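Local coordinates for HpcH/HpaI aldolase/citrate lyase family protein (Burkholderia cenocepacia, PDB 4MF4) that belongs to the HpcH/HpaI aldolase/citrate lyase family and folds as a TIM barrel, with six copies in the assembly, at residues Asn14-Arg19 / Tyr244-Val249. Residues are numbered along the deposited sequence; the frame is centred on the assembly and turned at random.
Sequences NSLKQR and YRLITV
Arg245 NH2 is shared by two acceptors: the backbone carbonyl O of Arg19, 3.1 Å away, and the carboxylate of Glu25, with which it forms a salt bridge. The fold is a TIM barrel, and the contact lies at the end where its parallel strands begin: helix 15-22, which precedes the first strand, packs here against the start of the eighth, 246-251. The bond to Arg19 O is nearly straight, with an N-H...O angle of 166°. The oxygen lies almost in the guanidinium plane, at its edge, while the nitrogen approaches from above the carbonyl plane rather than along a lone pair. Arginine suits this place because its long chain can span the gap from the loop just before the last strand to the helix and still offer several N-H groups; a bend at chi3 (64°) turns the guanidinium toward the helix. Its NH1 adds a weak bond to Leu20 O, one residue further along the same helix.

Beside this polar link the contact is apolar and small. Leu16 CD1 meets Leu246 CD1 at 4.3 Å, methyl to methyl, although the two CA atoms are 9.8 Å apart. Branched leucines can bridge that width from both sides, and each also touches Leu27 on the first strand, while Leu16 reaches Val82 on the third. Leu16 thus meets the first, third and eighth strands, consistent with the helix covering that end of the barrel. Asn14, a residue short enough to fold back on its own helix, is the N-cap: OD1 accepts a firm bond from Lys17 N at 3.1 Å and a weak one from Leu16 N.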
ATOM      1  N   ASN A  14     -21.894   5.937 -21.768  1.00 25.60           N
ATOM      2  CA  ASN A  14     -22.198   4.874 -20.823  1.00 22.24           C
ATOM      3  C   ASN A  14     -23.214   3.930 -21.481  1.00 20.83           C
ATOM      4  O   ASN A  14     -24.398   4.249 -21.580  1.00 18.94           O
ATOM      5  CB  ASN A  14     -22.802   5.502 -19.561  1.00 20.41           C
ATOM      6  CG  ASN A  14     -23.104   4.484 -18.497  1.00 18.80           C
ATOM      7  OD1 ASN A  14     -23.135   3.282 -18.781  1.00 17.40           O
ATOM      8  ND2 ASN A  14     -23.296   4.958 -17.249  1.00 16.83           N
ATOM      9  N   SER A  15     -22.726   2.790 -21.946  1.00 21.30           N
ATOM     10  CA  SER A  15     -23.534   1.849 -22.699  1.00 21.04           C
ATOM     11  C   SER A  15     -24.462   1.065 -21.783  1.00 20.03           C
ATOM     12  O   SER A  15     -25.482   0.524 -22.247  1.00 19.74           O
ATOM     13  CB  SER A  15     -22.639   0.884 -23.490  1.00 22.91           C
ATOM     14  OG  SER A  15     -21.970  -0.049 -22.653  1.00 22.52           O
ATOM     15  N   LEU A  16     -24.107   0.981 -20.495  1.00 18.59           N
ATOM     16  CA  LEU A  16     -24.941   0.291 -19.522  1.00 19.24           C
ATOM     17  C   LEU A  16     -26.202   1.095 -19.262  1.00 18.47           C
ATOM     18  O   LEU A  16     -27.308   0.529 -19.202  1.00 18.15           O
ATOM     19  CB  LEU A  16     -24.198   0.023 -18.209  1.00 20.00           C
ATOM     20  CG  LEU A  16     -24.936  -0.890 -17.242  1.00 20.46           C
ATOM     21  CD1 LEU A  16     -25.077  -2.289 -17.816  1.00 21.80           C
ATOM     22  CD2 LEU A  16     -24.243  -0.952 -15.885  1.00 20.18           C
ATOM     23  N   LYS A  17     -26.055   2.409 -19.119  1.00 18.11           N
ATOM     24  CA  LYS A  17     -27.209   3.290 -18.963  1.00 18.41           C
ATOM     25  C   LYS A  17     -28.131   3.208 -20.179  1.00 19.80           C
ATOM     26  O   LYS A  17     -29.360   3.147 -20.035  1.00 17.74           O
ATOM     27  CB  LYS A  17     -26.793   4.749 -18.781  1.00 18.11           C
ATOM     28  CG  LYS A  17     -27.915   5.650 -18.325  1.00 18.18           C
ATOM     29  CD  LYS A  17     -27.490   7.130 -18.279  1.00 19.38           C
ATOM     30  CE  LYS A  17     -28.633   8.042 -17.794  1.00 20.50           C
ATOM     31  NZ  LYS A  17     -28.176   9.432 -17.450  1.00 21.22           N
ATOM     32  N   GLN A  18     -27.520   3.249 -21.368  1.00 21.55           N
ATOM     33  CA  GLN A  18     -28.288   3.291 -22.600  1.00 24.02           C
ATOM     34  C   GLN A  18     -29.096   1.992 -22.738  1.00 23.07           C
ATOM     35  O   GLN A  18     -30.301   2.019 -23.019  1.00 22.85           O
ATOM     36  CB  GLN A  18     -27.352   3.557 -23.781  1.00 28.15           C
ATOM     37  CG  GLN A  18     -27.992   3.477 -25.154  1.00 33.99           C
ATOM     38  CD  GLN A  18     -27.896   2.070 -25.732  1.00 40.15           C
ATOM     39  OE1 GLN A  18     -26.792   1.536 -25.928  1.00 49.01           O
ATOM     40  NE2 GLN A  18     -29.045   1.456 -25.992  1.00 43.34           N
ATOM     41  N   ARG A  19     -28.431   0.858 -22.544  0.50 22.50           N
ATOM     42  CA  ARG A  19     -29.119  -0.433 -22.583  0.50 22.06           C
ATOM     43  C   ARG A  19     -30.199  -0.551 -21.507  0.50 22.51           C
ATOM     44  O   ARG A  19     -31.308  -1.002 -21.809  0.50 22.93           O
ATOM     45  CB  ARG A  19     -28.125  -1.584 -22.488  0.50 21.47           C
ATOM     46  CG  ARG A  19     -27.313  -1.784 -23.763  0.50 20.97           C
ATOM     47  CD  ARG A  19     -26.200  -2.799 -23.554  0.50 20.48           C
ATOM     48  NE  ARG A  19     -24.997  -2.226 -22.974  0.50 19.40           N
ATOM     49  CZ  ARG A  19     -23.996  -2.953 -22.500  0.50 19.12           C
ATOM     50  NH1 ARG A  19     -24.094  -4.265 -22.508  0.50 19.38           N
ATOM     51  NH2 ARG A  19     -22.927  -2.383 -21.988  0.50 18.04           N
ATOM     52  N   TYR A 244     -36.533  -9.984 -14.801  1.00 16.31           N
ATOM     53  CA  TYR A 244     -35.444  -9.179 -14.332  1.00 16.41           C
ATOM     54  C   TYR A 244     -34.436  -8.998 -15.484  1.00 17.19           C
ATOM     55  O   TYR A 244     -34.170  -9.943 -16.239  1.00 17.17           O
ATOM     56  CB  TYR A 244     -34.717  -9.855 -13.177  1.00 16.67           C
ATOM     57  CG  TYR A 244     -35.487  -9.903 -11.885  1.00 16.28           C
ATOM     58  CD1 TYR A 244     -35.395  -8.859 -10.934  1.00 16.20           C
ATOM     59  CD2 TYR A 244     -36.327 -10.978 -11.611  1.00 16.28           C
ATOM     60  CE1 TYR A 244     -36.130  -8.901  -9.742  1.00 15.78           C
ATOM     61  CE2 TYR A 244     -37.031 -11.038 -10.430  1.00 17.32           C
ATOM     62  CZ  TYR A 244     -36.940  -9.998  -9.505  1.00 16.49           C
ATOM     63  OH  TYR A 244     -37.655 -10.107  -8.339  1.00 18.29           O
ATOM     64  N   ARG A 245     -33.854  -7.807 -15.575  1.00 18.77           N
ATOM     65  CA  ARG A 245     -32.835  -7.479 -16.592  1.00 18.78           C
ATOM     66  C   ARG A 245     -31.372  -7.397 -16.062  1.00 19.20           C
ATOM     67  O   ARG A 245     -30.446  -8.048 -16.621  1.00 20.82           O
ATOM     68  CB  ARG A 245     -33.242  -6.218 -17.296  1.00 18.72           C
ATOM     69  CG  ARG A 245     -34.485  -6.454 -18.165  1.00 20.41           C
ATOM     70  CD  ARG A 245     -34.764  -5.275 -19.020  1.00 21.11           C
ATOM     71  NE  ARG A 245     -33.639  -5.104 -19.941  1.00 22.54           N
ATOM     72  CZ  ARG A 245     -33.126  -3.938 -20.291  1.00 23.02           C
ATOM     73  NH1 ARG A 245     -33.617  -2.799 -19.800  1.00 24.81           N
ATOM     74  NH2 ARG A 245     -32.094  -3.915 -21.103  1.00 23.78           N
ATOM     75  N   LEU A 246     -31.150  -6.698 -14.950  1.00 17.25           N
ATOM     76  CA  LEU A 246     -29.776  -6.553 -14.440  1.00 15.19           C
ATOM     77  C   LEU A 246     -29.502  -7.614 -13.393  1.00 15.83           C
ATOM     78  O   LEU A 246     -29.766  -7.432 -12.171  1.00 14.86           O
ATOM     79  CB  LEU A 246     -29.573  -5.160 -13.872  1.00 15.43           C
ATOM     80  CG  LEU A 246     -28.131  -4.799 -13.552  1.00 16.06           C
ATOM     81  CD1 LEU A 246     -27.445  -4.188 -14.770  1.00 17.36           C
ATOM     82  CD2 LEU A 246     -28.044  -3.849 -12.399  1.00 16.85           C
ATOM     83  N   ILE A 247     -28.980  -8.745 -13.855  1.00 15.89           N
ATOM     84  CA  ILE A 247     -28.890  -9.934 -13.034  1.00 15.65           C
ATOM     85  C   ILE A 247     -27.434 -10.190 -12.653  1.00 15.05           C
ATOM     86  O   ILE A 247     -26.592 -10.320 -13.542  1.00 14.11           O
ATOM     87  CB  ILE A 247     -29.444 -11.152 -13.774  1.00 16.19           C
ATOM     88  CG1 ILE A 247     -30.931 -10.947 -14.065  1.00 16.59           C
ATOM     89  CG2 ILE A 247     -29.252 -12.397 -12.920  1.00 16.69           C
ATOM     90  CD1 ILE A 247     -31.571 -12.039 -14.893  1.00 17.04           C
ATOM     91  N   THR A 248     -27.165 -10.235 -11.347  1.00 15.03           N
ATOM     92  CA  THR A 248     -25.843 -10.512 -10.811  1.00 15.45           C
ATOM     93  C   THR A 248     -25.727 -12.021 -10.646  1.00 15.73           C
ATOM     94  O   THR A 248     -26.503 -12.601  -9.913  1.00 15.03           O
ATOM     95  CB  THR A 248     -25.621  -9.912  -9.396  1.00 16.31           C
ATOM     96  OG1 THR A 248     -26.101  -8.574  -9.295  1.00 17.95           O
ATOM     97  CG2 THR A 248     -24.173  -9.902  -9.035  1.00 17.22           C
ATOM     98  N   VAL A 249     -24.742 -12.636 -11.311  1.00 15.19           N
ATOM     99  CA  VAL A 249     -24.475 -14.074 -11.222  1.00 14.54           C
ATOM    100  C   VAL A 249     -23.467 -14.323 -10.096  1.00 14.29           C
ATOM    101  O   VAL A 249     -22.292 -14.669 -10.332  1.00 14.00           O
ATOM    102  CB  VAL A 249     -23.992 -14.674 -12.580  1.00 14.67           C
ATOM    103  CG1 VAL A 249     -23.990 -16.187 -12.539  1.00 15.77           C
ATOM    104  CG2 VAL A 249     -24.851 -14.243 -13.753  1.00 14.50           C
TER